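Local coordinates for adenosine monophosphate-protein transferase (Pyrococcus horikoshii, PDB 2D16) that is of unknown function but belongs to the adenosine-specific kinase family and probably transfers adenosine monophosphate to proteins, at residues Val75-Gly80 with Phe116-Ala121. Numbering follows the deposited sequence.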
loop_
_atom_site.group_PDB
_atom_site.type_symbol
_atom_site.label_atom_id
_atom_site.label_comp_id
_atom_site.label_asym_id
_atom_site.label_seq_id
_atom_site.Cartn_x
_atom_site.Cartn_y
_atom_site.Cartn_z
ATOM N N VAL A 75 16.503 55.688 -10.290
ATOM C CA VAL A 75 17.264 56.924 -10.128
ATOM C C VAL A 75 16.593 58.087 -10.865
ATOM O O VAL A 75 16.706 59.243 -10.451
ATOM C CB VAL A 75 18.744 56.758 -10.601
ATOM C CG1 VAL A 75 18.831 56.760 -12.106
ATOM C CG2 VAL A 75 19.602 57.863 -10.000
ATOM N N LYS A 76 15.883 57.775 -11.946
ATOM C CA LYS A 76 15.184 58.802 -12.702
ATOM C C LYS A 76 14.023 59.298 -11.843
ATOM O O LYS A 76 13.799 60.499 -11.726
ATOM C CB LYS A 76 14.662 58.243 -14.027
ATOM C CG LYS A 76 14.042 59.302 -14.930
ATOM C CD LYS A 76 15.019 60.448 -15.186
ATOM C CE LYS A 76 14.383 61.557 -16.010
ATOM N NZ LYS A 76 13.903 61.058 -17.329
ATOM N N ILE A 77 13.292 58.368 -11.237
ATOM C CA ILE A 77 12.179 58.734 -10.366
ATOM C C ILE A 77 12.762 59.551 -9.213
ATOM O O ILE A 77 12.188 60.556 -8.796
ATOM C CB ILE A 77 11.461 57.474 -9.835
ATOM C CG1 ILE A 77 10.699 56.808 -10.986
ATOM C CG2 ILE A 77 10.527 57.842 -8.685
ATOM C CD1 ILE A 77 10.128 55.445 -10.652
ATOM N N GLY A 78 13.909 59.102 -8.712
ATOM C CA GLY A 78 14.610 59.802 -7.648
ATOM C C GLY A 78 14.029 59.865 -6.249
ATOM O O GLY A 78 14.777 59.809 -5.274
ATOM N N ALA A 79 12.710 59.992 -6.140
ATOM C CA ALA A 79 12.050 60.094 -4.840
ATOM C C ALA A 79 12.610 59.151 -3.775
ATOM O O ALA A 79 12.742 57.946 -3.997
ATOM C CB ALA A 79 10.551 59.863 -5.001
ATOM N N GLY A 80 12.925 59.710 -2.612
ATOM C CA GLY A 80 13.466 58.915 -1.526
ATOM C C GLY A 80 12.538 57.804 -1.063
ATOM O O GLY A 80 11.319 57.979 -1.007
ATOM N N PHE A 116 3.680 52.015 -18.849
ATOM C CA PHE A 116 3.542 52.562 -17.499
ATOM C C PHE A 116 4.276 53.879 -17.277
ATOM O O PHE A 116 5.395 54.057 -17.759
ATOM C CB PHE A 116 4.091 51.504 -16.535
ATOM C CG PHE A 116 3.537 51.567 -15.139
ATOM C CD1 PHE A 116 2.424 50.808 -14.789
ATOM C CD2 PHE A 116 4.168 52.323 -14.160
ATOM C CE1 PHE A 116 1.949 50.795 -13.478
ATOM C CE2 PHE A 116 3.702 52.321 -12.841
ATOM C CZ PHE A 116 2.591 51.553 -12.501
ATOM N N GLN A 117 3.650 54.795 -16.537
ATOM C CA GLN A 117 4.272 56.081 -16.231
ATOM C C GLN A 117 4.184 56.387 -14.743
ATOM O O GLN A 117 3.236 55.985 -14.070
ATOM C CB GLN A 117 3.587 57.230 -16.975
ATOM C CG GLN A 117 3.549 57.106 -18.478
ATOM C CD GLN A 117 2.856 58.296 -19.113
ATOM O OE1 GLN A 117 1.820 58.750 -18.624
ATOM N NE2 GLN A 117 3.419 58.805 -20.205
ATOM N N VAL A 118 5.181 57.101 -14.238
ATOM C CA VAL A 118 5.202 57.506 -12.838
ATOM C C VAL A 118 5.165 59.031 -12.850
ATOM O O VAL A 118 6.006 59.676 -13.485
ATOM C CB VAL A 118 6.493 57.004 -12.112
ATOM C CG1 VAL A 118 6.540 57.549 -10.674
ATOM C CG2 VAL A 118 6.510 55.475 -12.081
ATOM N N ILE A 119 4.173 59.614 -12.181
ATOM C CA ILE A 119 4.063 61.063 -12.128
ATOM C C ILE A 119 4.790 61.523 -10.873
ATOM O O ILE A 119 4.462 61.105 -9.763
ATOM C CB ILE A 119 2.593 61.520 -12.081
ATOM C CG1 ILE A 119 1.838 60.944 -13.285
ATOM C CG2 ILE A 119 2.525 63.046 -12.096
ATOM C CD1 ILE A 119 0.382 61.366 -13.367
ATOM N N VAL A 120 5.784 62.381 -11.066
ATOM C CA VAL A 120 6.603 62.870 -9.969
ATOM C C VAL A 120 6.527 64.376 -9.773
ATOM O O VAL A 120 6.535 65.141 -10.736
ATOM C CB VAL A 120 8.085 62.477 -10.199
ATOM C CG1 VAL A 120 8.968 63.063 -9.098
ATOM C CG2 VAL A 120 8.217 60.960 -10.245
ATOM N N ALA A 121 6.445 64.793 -8.513
ATOM C CA ALA A 121 6.407 66.207 -8.169
ATOM C C ALA A 121 7.723 66.521 -7.467
ATOM O O ALA A 121 8.175 65.742 -6.632
ATOM C CB ALA A 121 5.240 66.494 -7.235
#
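Along strand 116-122, Val118 is the first residue of 116-121 to meet Ile77, the last residue of helix 64-77. Its CB points at the helix end, and both methyls reach the tip of the isoleucine: CG2 of Val118 lies 3.9 Å from Ile77 CD1, and Val118 CG1 is 4.2 Å from that same CD1. The two side chains cross nearly perpendicularly, with CD1 set against the forked end of the valine. Ile77 is not aimed straight at the strand; CG1 sits beside the backbone N (chi1 -71°) and the chain then runs on extended to CD1 (chi2 171°), which carries the tip over to Val118.

Two residues on, Val120 makes the next contact, its CA 7.0 Å from the CA of Ile77. Here the shorter branch of the isoleucine does the work. Ile77 CG2 meets Val120 CG2 at 4.2 Å, methyl to methyl, while Val120 CG1, swung anti to its own backbone N (chi1 176°), comes to 4.1 Å from Ile77 O. One isoleucine thus spans two valines, a branch for each. Val120 also touches Ile7 on the adjoining strand 3-8, and Val118 touches Ile9.

Ile77 O accepts a weak hydrogen bond from Ala79 N (2.8 Å) as the chain turns through Gly78 at positive phi, and a further hydrogen bond from Arg127 NE, at the start of strand 127-134. The contact joins the C-terminal end of helix 64-77, which links strands 56-61 and 82-88 of the five-stranded antiparallel sheet, to the central strand of the separate three-stranded sheet. With no hydrogen bond between the two segments, their small buried interface is apolar, and its cohesion probably comes from dispersion and the exclusion of water, while Arg127 supplies a polar link alongside.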